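Local coordinates for protein putative non-ribosomal peptide synthetase (Actinomadura parvosata subsp. kistnae, PDB 6M7L) that probably serves non-ribosomal peptide assembly through a domain of the condensation family, possibly recruiting tailoring enzymes rather than forming peptide bonds, at residues A[281-284]-A[285-289]; A[54-58]-A[59-63]; A[35-38]-A[39-43]. All blocks are in the same frame, centred on the assembly; numbering follows the deposited sequence.

The three contacts are local, each joining residues a few positions apart. Contact 1, in the last turns of helix 272-288, and contact 2, at the start of helix 58-71, are partly buried, whereas contact 3 is a turn at the surface. Contacts 2 and 3 flank the same strand, 45-53: residues 35-43 precede it and residues 54-63 follow it. Contacts 1 and 2 lie on opposite sides of the chain's centre, their own centres about 53 Å apart. The chemistry changes accordingly, from main-chain helix bonds with leucine packing in contact 1, through an aspartate cap and leucine pair in contact 2, to one weak turn bond and a methyl contact in contact 3.

Contact 1. Residues A[281-284]-A[285-289]; sequences AMLL and SRLDG
The carboxylate of D288 turns one face to the carbonyl oxygen of L284, which sits over the carboxylate carbon, D288 CG, at 3.5 Å from L284 O. Both groups are acceptors, so no bond forms between them; L284 O is instead gripped by the amide D288 N at 2.9 Å, at an N-H...O angle of 163°. The three preceding amides make the same kind of bond one turn back: S285 N to A281 O at 3.1 Å, R286 N to M282 O, and L287 N to L283 O at 2.9 Å. The flat guanidinium of R286 reaches away from these carbonyls on a chain bent at both middle torsions; NH2 donates to L465 O and NH1, weakly, to V468 O.

This is the C-terminal portion of helix 272-288, with successive i to i+4 bonds; G289, with positive phi, is the first residue to depart from helical angles. The helix belongs to the C-terminal of the two acyltransferase-like lobes of the condensation fold, where L284 packs on V293 and I295 of strand 292-299, and L283 and L287 on L446 of helix 440-459.

One turn apart, L283 and L287 lie on the same flank of the helix, their side chains at an oblique angle to each other. L287 carries CG opposite its own carbonyl carbon (chi1 -73°), a setting that swings the isobutyl group back along the helix past L283 O and brings L287 CD1 to 3.8 Å from L283 CG. The hydroxyl of S285, for its part, is hydrogen-bonded to R290 O, just past G289.

Contact 2. Residues A[54-58]-A[59-63]; sequences GRLDR and DALAG
D57 lays its carboxylate against the methyl group of A60, with D57 CG 3.5 Å from A60 CB. The same carboxylate caps the helix: A60 N donates to D57 OD1 across 3.0 Å, the donor standing well above the carboxylate plane, about 65° out of it. With CG opposite the backbone N (chi1 -172°), the side chain folds forward over the first turn and can meet both the amide and the methyl of A60. D57 is thus the N-cap of helix 58-71. Its main chain also enters the helix pattern, for L61 N bonds to D57 O at 2.8 Å, and A62 N follows with a bond to R58 O at 2.9 Å. The negative charge of D57 lies at the amide end of the helix, where the helix dipole would probably favour it, although a second acid is near: D57 OD1 and D59 OD1 are 4.8 Å apart, not in contact.

L56, the residue before the cap, meets L61 on another flank of the first turn, and the two side chains cross at a slant. Their methyls make the nearest approach, L56 CD2 to L61 CD2 at 3.9 Å, while L56 CD1 rests 4.0 Å from L61 CB. This pairing of the residue before the N-cap with the fourth residue after the N-cap is the hydrophobic staple, found together with capping at helix starts.

The amide of D57 donates to the hydroxyl of Y169, on helix 155-172; the Y169 side chain also touches L56 and A60. L56 and L61 both pack on L134 of strand 130-136, and L61 reaches L144 of strand 141-149, which seats the helix start against the sheet that also contains strand 45-53.

Contact 3. Residues A[35-38]-A[39-43]; sequences SRIG and DEAEG
I37 and A41 touch through single methyl groups, I37 CG2 lying 3.6 Å from A41 CB. I37 CG2 stands anti to the backbone N, beside the residue's own carbonyl carbon, which directs this methyl, and not CG1, at A41 CB. The two are brought together by a beta turn spanning G38 to A41, with D39 and E40 at its corners in helix-like backbone conformation. One weak hydrogen bond closes it, from A41 N to G38 O at 3.2 Å, with an N-H...O angle of only 122°. G38 enters the turn with a positive phi of 115°, a backbone setting suited to glycine.

Further out, charged residues tie both ends down. R36 forms a salt bridge with D123 before the turn, and E42 forms one with R245 after it, where the backbone of E42 is also hydrogen-bonded to S243. The side chain of D39 touches P121. The whole segment is the surface connection that leaves helix 26-34 and leads into strand 45-53, an inner strand of the mixed sheet, between strands 141-149 and 395-399.

Contact 1. Residues A[281-284]-A[285-289]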
ATOM      1  N   ALA A 281      -6.836 -31.970  -2.061  1.00 67.61           N
ATOM      2  CA  ALA A 281      -6.235 -33.175  -2.622  1.00 60.18           C
ATOM      3  C   ALA A 281      -7.126 -34.394  -2.415  1.00 67.91           C
ATOM      4  O   ALA A 281      -7.136 -35.304  -3.251  1.00 64.94           O
ATOM      5  CB  ALA A 281      -4.858 -33.409  -2.001  1.00 59.72           C
ATOM      6  N   MET A 282      -7.874 -34.434  -1.311  1.00 70.72           N
ATOM      7  CA  MET A 282      -8.822 -35.523  -1.105  1.00 65.46           C
ATOM      8  C   MET A 282     -10.001 -35.408  -2.062  1.00 72.19           C
ATOM      9  O   MET A 282     -10.424 -36.404  -2.659  1.00 78.53           O
ATOM     10  CB  MET A 282      -9.312 -35.532   0.344  1.00 70.58           C
ATOM     11  CG  MET A 282      -8.202 -35.669   1.370  1.00 73.54           C
ATOM     12  SD  MET A 282      -8.791 -35.680   3.075  1.00 79.50           S
ATOM     13  CE  MET A 282      -9.617 -37.264   3.141  1.00 81.67           C
ATOM     14  N   LEU A 283     -10.537 -34.195  -2.222  1.00 69.07           N
ATOM     15  CA  LEU A 283     -11.692 -33.995  -3.090  1.00 68.50           C
ATOM     16  C   LEU A 283     -11.370 -34.371  -4.529  1.00 68.38           C
ATOM     17  O   LEU A 283     -12.117 -35.117  -5.171  1.00 69.42           O
ATOM     18  CB  LEU A 283     -12.161 -32.543  -3.005  1.00 65.69           C
ATOM     19  CG  LEU A 283     -13.390 -32.187  -3.839  1.00 70.80           C
ATOM     20  CD1 LEU A 283     -14.619 -32.911  -3.316  1.00 75.09           C
ATOM     21  CD2 LEU A 283     -13.605 -30.688  -3.838  1.00 67.45           C
ATOM     22  N   LEU A 284     -10.257 -33.856  -5.057  1.00 64.48           N
ATOM     23  CA  LEU A 284      -9.872 -34.188  -6.424  1.00 67.43           C
ATOM     24  C   LEU A 284      -9.556 -35.668  -6.570  1.00 68.05           C
ATOM     25  O   LEU A 284      -9.825 -36.259  -7.623  1.00 69.48           O
ATOM     26  CB  LEU A 284      -8.671 -33.348  -6.851  1.00 63.16           C
ATOM     27  CG  LEU A 284      -8.884 -31.835  -6.879  1.00 60.04           C
ATOM     28  CD1 LEU A 284      -7.669 -31.142  -7.476  1.00 53.47           C
ATOM     29  CD2 LEU A 284     -10.144 -31.485  -7.655  1.00 56.59           C
ATOM     30  N   SER A 285      -8.989 -36.283  -5.530  1.00 69.80           N
ATOM     31  CA  SER A 285      -8.674 -37.705  -5.590  1.00 71.15           C
ATOM     32  C   SER A 285      -9.931 -38.540  -5.785  1.00 76.86           C
ATOM     33  O   SER A 285      -9.940 -39.487  -6.580  1.00 79.58           O
ATOM     34  CB  SER A 285      -7.943 -38.135  -4.319  1.00 72.45           C
ATOM     35  OG  SER A 285      -7.582 -39.503  -4.369  1.00 71.49           O
ATOM     36  N   ARG A 286     -11.004 -38.202  -5.070  1.00 79.30           N
ATOM     37  CA  ARG A 286     -12.237 -38.974  -5.171  1.00 76.34           C
ATOM     38  C   ARG A 286     -13.028 -38.612  -6.423  1.00 77.23           C
ATOM     39  O   ARG A 286     -13.651 -39.484  -7.039  1.00 80.07           O
ATOM     40  CB  ARG A 286     -13.084 -38.763  -3.916  1.00 71.58           C
ATOM     41  CG  ARG A 286     -12.462 -39.344  -2.658  1.00 73.98           C
ATOM     42  CD  ARG A 286     -12.779 -40.822  -2.529  1.00 72.91           C
ATOM     43  NE  ARG A 286     -14.203 -41.037  -2.293  1.00 81.23           N
ATOM     44  CZ  ARG A 286     -14.763 -41.050  -1.088  1.00 84.41           C
ATOM     45  NH1 ARG A 286     -16.069 -41.247  -0.962  1.00 87.32           N
ATOM     46  NH2 ARG A 286     -14.017 -40.865  -0.008  1.00 90.93           N
ATOM     47  N   LEU A 287     -13.016 -37.335  -6.812  1.00 75.32           N
ATOM     48  CA  LEU A 287     -13.723 -36.919  -8.019  1.00 71.66           C
ATOM     49  C   LEU A 287     -13.125 -37.573  -9.257  1.00 75.22           C
ATOM     50  O   LEU A 287     -13.851 -38.088 -10.115  1.00 84.12           O
ATOM     51  CB  LEU A 287     -13.689 -35.396  -8.150  1.00 72.85           C
ATOM     52  CG  LEU A 287     -14.566 -34.597  -7.189  1.00 77.15           C
ATOM     53  CD1 LEU A 287     -14.354 -33.107  -7.399  1.00 68.13           C
ATOM     54  CD2 LEU A 287     -16.028 -34.968  -7.373  1.00 74.54           C
ATOM     55  N   ASP A 288     -11.801 -37.563  -9.367  1.00 76.79           N
ATOM     56  CA  ASP A 288     -11.116 -38.120 -10.524  1.00 78.40           C
ATOM     57  C   ASP A 288     -10.666 -39.560 -10.313  1.00 78.72           C
ATOM     58  O   ASP A 288     -10.116 -40.163 -11.240  1.00 87.50           O
ATOM     59  CB  ASP A 288      -9.910 -37.246 -10.885  1.00 83.98           C
ATOM     60  CG  ASP A 288     -10.274 -35.777 -11.012  1.00 88.55           C
ATOM     61  OD1 ASP A 288     -11.434 -35.478 -11.368  1.00 88.00           O
ATOM     62  OD2 ASP A 288      -9.400 -34.922 -10.754  1.00 93.34           O
ATOM     63  N   GLY A 289     -10.884 -40.121  -9.127  1.00 77.14           N
ATOM     64  CA  GLY A 289     -10.525 -41.509  -8.872  1.00 79.13           C
ATOM     65  C   GLY A 289      -9.045 -41.799  -8.990  1.00 88.64           C
ATOM     66  O   GLY A 289      -8.661 -42.880  -9.454  1.00 95.23           O
TER

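Contact 2. Residues A[54-58]-A[59-63]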
ATOM      1  N   GLY A  54     -13.044  13.722 -13.083  1.00 63.51           N
ATOM      2  CA  GLY A  54     -12.372  15.002 -13.100  1.00 66.61           C
ATOM      3  C   GLY A  54     -11.864  15.345 -14.482  1.00 67.84           C
ATOM      4  O   GLY A  54     -11.973  14.571 -15.431  1.00 77.02           O
ATOM      5  N   ARG A  55     -11.293  16.544 -14.588  1.00 74.43           N
ATOM      6  CA  ARG A  55     -10.739  17.012 -15.856  1.00 74.04           C
ATOM      7  C   ARG A  55      -9.429  16.290 -16.139  1.00 73.56           C
ATOM      8  O   ARG A  55      -8.407  16.562 -15.499  1.00 75.34           O
ATOM      9  CB  ARG A  55     -10.535  18.524 -15.826  1.00 78.38           C
ATOM     10  CG  ARG A  55     -11.752  19.314 -16.278  1.00 82.15           C
ATOM     11  CD  ARG A  55     -11.357  20.656 -16.877  1.00 93.90           C
ATOM     12  NE  ARG A  55     -11.522  21.759 -15.934  1.00 98.31           N
ATOM     13  CZ  ARG A  55     -11.364  23.040 -16.254  1.00 95.85           C
ATOM     14  NH1 ARG A  55     -11.035  23.379 -17.494  1.00 92.81           N
ATOM     15  NH2 ARG A  55     -11.536  23.981 -15.336  1.00 91.50           N
ATOM     16  N   LEU A  56      -9.453  15.373 -17.101  1.00 72.20           N
ATOM     17  CA  LEU A  56      -8.272  14.609 -17.477  1.00 67.95           C
ATOM     18  C   LEU A  56      -7.509  15.333 -18.576  1.00 63.86           C
ATOM     19  O   LEU A  56      -8.091  15.730 -19.590  1.00 65.83           O
ATOM     20  CB  LEU A  56      -8.662  13.209 -17.947  1.00 68.30           C
ATOM     21  CG  LEU A  56      -7.587  12.464 -18.744  1.00 67.25           C
ATOM     22  CD1 LEU A  56      -6.508  11.906 -17.829  1.00 60.34           C
ATOM     23  CD2 LEU A  56      -8.208  11.368 -19.596  1.00 66.66           C
ATOM     24  N   ASP A  57      -6.204  15.499 -18.371  1.00 59.29           N
ATOM     25  CA  ASP A  57      -5.320  16.076 -19.382  1.00 66.23           C
ATOM     26  C   ASP A  57      -4.882  14.939 -20.298  1.00 71.65           C
ATOM     27  O   ASP A  57      -3.922  14.220 -20.017  1.00 68.43           O
ATOM     28  CB  ASP A  57      -4.135  16.776 -18.725  1.00 70.55           C
ATOM     29  CG  ASP A  57      -3.287  17.548 -19.717  1.00 72.94           C
ATOM     30  OD1 ASP A  57      -3.250  17.161 -20.903  1.00 75.02           O
ATOM     31  OD2 ASP A  57      -2.652  18.542 -19.304  1.00 82.93           O
ATOM     32  N   ARG A  58      -5.607  14.775 -21.410  1.00 68.74           N
ATOM     33  CA  ARG A  58      -5.376  13.634 -22.290  1.00 67.44           C
ATOM     34  C   ARG A  58      -3.952  13.618 -22.831  1.00 68.42           C
ATOM     35  O   ARG A  58      -3.339  12.552 -22.951  1.00 70.10           O
ATOM     36  CB  ARG A  58      -6.380  13.645 -23.439  1.00 64.81           C
ATOM     37  CG  ARG A  58      -7.816  13.471 -22.999  1.00 70.32           C
ATOM     38  CD  ARG A  58      -8.730  13.288 -24.192  1.00 63.06           C
ATOM     39  NE  ARG A  58     -10.127  13.196 -23.783  1.00 67.53           N
ATOM     40  CZ  ARG A  58     -11.140  13.026 -24.625  1.00 74.20           C
ATOM     41  NH1 ARG A  58     -10.913  12.925 -25.928  1.00 74.61           N
ATOM     42  NH2 ARG A  58     -12.381  12.955 -24.162  1.00 67.12           N
ATOM     43  N   ASP A  59      -3.408  14.790 -23.161  1.00 69.81           N
ATOM     44  CA  ASP A  59      -2.044  14.829 -23.676  1.00 74.81           C
ATOM     45  C   ASP A  59      -1.023  14.546 -22.583  1.00 69.80           C
ATOM     46  O   ASP A  59       0.071  14.049 -22.875  1.00 67.75           O
ATOM     47  CB  ASP A  59      -1.766  16.175 -24.341  1.00 80.44           C
ATOM     48  CG  ASP A  59      -2.501  16.334 -25.658  1.00 88.23           C
ATOM     49  OD1 ASP A  59      -3.649  16.823 -25.647  1.00 92.76           O
ATOM     50  OD2 ASP A  59      -1.934  15.953 -26.702  1.00 90.91           O
ATOM     51  N   ALA A  60      -1.354  14.846 -21.326  1.00 69.16           N
ATOM     52  CA  ALA A  60      -0.479  14.455 -20.228  1.00 68.38           C
ATOM     53  C   ALA A  60      -0.581  12.959 -19.951  1.00 68.45           C
ATOM     54  O   ALA A  60       0.427  12.311 -19.647  1.00 65.19           O
ATOM     55  CB  ALA A  60      -0.814  15.256 -18.969  1.00 68.56           C
ATOM     56  N   LEU A  61      -1.790  12.401 -20.052  1.00 66.43           N
ATOM     57  CA  LEU A  61      -1.960  10.960 -19.901  1.00 63.79           C
ATOM     58  C   LEU A  61      -1.171  10.201 -20.960  1.00 66.30           C
ATOM     59  O   LEU A  61      -0.560   9.167 -20.667  1.00 64.03           O
ATOM     60  CB  LEU A  61      -3.445  10.599 -19.974  1.00 61.98           C
ATOM     61  CG  LEU A  61      -3.793   9.122 -20.180  1.00 57.74           C
ATOM     62  CD1 LEU A  61      -3.450   8.298 -18.948  1.00 63.85           C
ATOM     63  CD2 LEU A  61      -5.259   8.970 -20.545  1.00 62.83           C
ATOM     64  N   ALA A  62      -1.171  10.703 -22.198  1.00 60.66           N
ATOM     65  CA  ALA A  62      -0.368  10.082 -23.247  1.00 59.61           C
ATOM     66  C   ALA A  62       1.120  10.181 -22.930  1.00 65.18           C
ATOM     67  O   ALA A  62       1.865   9.208 -23.099  1.00 64.95           O
ATOM     68  CB  ALA A  62      -0.675  10.730 -24.596  1.00 64.99           C
ATOM     69  N   GLY A  63       1.570  11.348 -22.465  1.00 66.83           N
ATOM     70  CA  GLY A  63       2.963  11.486 -22.080  1.00 65.97           C
ATOM     71  C   GLY A  63       3.327  10.611 -20.899  1.00 63.55           C
ATOM     72  O   GLY A  63       4.406  10.012 -20.865  1.00 63.66           O
TER

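Contact 3. Residues A[35-38]-A[39-43]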
ATOM      1  N   SER A  35       0.932 -17.038 -27.180  1.00 54.74           N
ATOM      2  CA  SER A  35       0.357 -15.835 -27.764  1.00 56.67           C
ATOM      3  C   SER A  35       0.011 -16.006 -29.237  1.00 61.76           C
ATOM      4  O   SER A  35      -0.708 -15.168 -29.789  1.00 66.50           O
ATOM      5  CB  SER A  35       1.315 -14.651 -27.602  1.00 53.90           C
ATOM      6  OG  SER A  35       2.197 -14.554 -28.708  1.00 56.39           O
ATOM      7  N   ARG A  36       0.504 -17.062 -29.879  1.00 57.19           N
ATOM      8  CA  ARG A  36       0.236 -17.303 -31.294  1.00 68.31           C
ATOM      9  C   ARG A  36      -0.869 -18.349 -31.430  1.00 72.69           C
ATOM     10  O   ARG A  36      -0.648 -19.481 -31.853  1.00 71.27           O
ATOM     11  CB  ARG A  36       1.512 -17.748 -32.007  1.00 64.88           C
ATOM     12  CG  ARG A  36       2.801 -17.159 -31.450  1.00 54.12           C
ATOM     13  CD  ARG A  36       2.899 -15.665 -31.703  1.00 59.53           C
ATOM     14  NE  ARG A  36       2.982 -15.345 -33.125  1.00 63.40           N
ATOM     15  CZ  ARG A  36       2.904 -14.112 -33.618  1.00 70.46           C
ATOM     16  NH1 ARG A  36       2.989 -13.913 -34.927  1.00 70.28           N
ATOM     17  NH2 ARG A  36       2.736 -13.078 -32.805  1.00 75.92           N
ATOM     18  N   ILE A  37      -2.083 -17.953 -31.043  1.00 74.87           N
ATOM     19  CA  ILE A  37      -3.205 -18.888 -31.030  1.00 73.78           C
ATOM     20  C   ILE A  37      -4.457 -18.245 -31.621  1.00 78.78           C
ATOM     21  O   ILE A  37      -5.238 -18.912 -32.309  1.00 84.75           O
ATOM     22  CB  ILE A  37      -3.453 -19.426 -29.608  1.00 69.85           C
ATOM     23  CG1 ILE A  37      -2.318 -20.374 -29.210  1.00 73.57           C
ATOM     24  CG2 ILE A  37      -4.782 -20.147 -29.522  1.00 79.52           C
ATOM     25  CD1 ILE A  37      -2.558 -21.134 -27.927  1.00 80.76           C
ATOM     26  N   GLY A  38      -4.667 -16.960 -31.373  1.00 85.66           N
ATOM     27  CA  GLY A  38      -5.671 -16.203 -32.094  1.00 87.59           C
ATOM     28  C   GLY A  38      -6.798 -15.709 -31.207  1.00 87.40           C
ATOM     29  O   GLY A  38      -6.850 -15.968 -30.004  1.00 92.40           O
ATOM     30  N   ASP A  39      -7.728 -14.997 -31.854  1.00 88.64           N
ATOM     31  CA  ASP A  39      -8.792 -14.284 -31.149  1.00 91.78           C
ATOM     32  C   ASP A  39      -9.680 -15.216 -30.336  1.00 98.89           C
ATOM     33  O   ASP A  39     -10.168 -14.829 -29.268  1.00102.21           O
ATOM     34  CB  ASP A  39      -9.640 -13.507 -32.154  1.00 97.45           C
ATOM     35  CG  ASP A  39      -8.860 -12.412 -32.851  1.00107.29           C
ATOM     36  OD1 ASP A  39      -9.011 -11.234 -32.459  1.00111.63           O
ATOM     37  OD2 ASP A  39      -8.083 -12.731 -33.779  1.00101.60           O
ATOM     38  N   GLU A  40      -9.917 -16.433 -30.831  1.00104.34           N
ATOM     39  CA  GLU A  40     -10.802 -17.364 -30.135  1.00104.81           C
ATOM     40  C   GLU A  40     -10.336 -17.608 -28.704  1.00 94.78           C
ATOM     41  O   GLU A  40     -11.148 -17.611 -27.771  1.00 85.88           O
ATOM     42  CB  GLU A  40     -10.878 -18.678 -30.913  1.00108.22           C
ATOM     43  CG  GLU A  40     -11.708 -19.762 -30.251  1.00118.66           C
ATOM     44  CD  GLU A  40     -11.696 -21.052 -31.045  1.00123.24           C
ATOM     45  OE1 GLU A  40     -11.619 -20.981 -32.291  1.00124.52           O
ATOM     46  OE2 GLU A  40     -11.751 -22.136 -30.426  1.00136.59           O
ATOM     47  N   ALA A  41      -9.036 -17.806 -28.512  1.00 88.23           N
ATOM     48  CA  ALA A  41      -8.477 -17.930 -27.176  1.00 85.21           C
ATOM     49  C   ALA A  41      -8.226 -16.546 -26.594  1.00 79.46           C
ATOM     50  O   ALA A  41      -7.548 -15.718 -27.210  1.00 76.20           O
ATOM     51  CB  ALA A  41      -7.177 -18.732 -27.209  1.00 72.54           C
ATOM     52  N   GLU A  42      -8.787 -16.290 -25.412  1.00 80.15           N
ATOM     53  CA  GLU A  42      -8.555 -15.018 -24.744  1.00 80.65           C
ATOM     54  C   GLU A  42      -7.068 -14.833 -24.476  1.00 69.70           C
ATOM     55  O   GLU A  42      -6.386 -15.758 -24.022  1.00 62.22           O
ATOM     56  CB  GLU A  42      -9.343 -14.949 -23.436  1.00 74.46           C
ATOM     57  CG  GLU A  42     -10.851 -14.950 -23.624  1.00 81.99           C
ATOM     58  CD  GLU A  42     -11.341 -13.745 -24.402  1.00 96.62           C
ATOM     59  OE1 GLU A  42     -11.111 -12.607 -23.942  1.00 98.87           O
ATOM     60  OE2 GLU A  42     -11.947 -13.937 -25.479  1.00101.52           O
ATOM     61  N   GLY A  43      -6.566 -13.640 -24.780  1.00 63.62           N
ATOM     62  CA  GLY A  43      -5.161 -13.368 -24.548  1.00 55.45           C
ATOM     63  C   GLY A  43      -4.812 -13.500 -23.076  1.00 59.54           C
ATOM     64  O   GLY A  43      -5.588 -13.120 -22.195  1.00 63.77           O
TER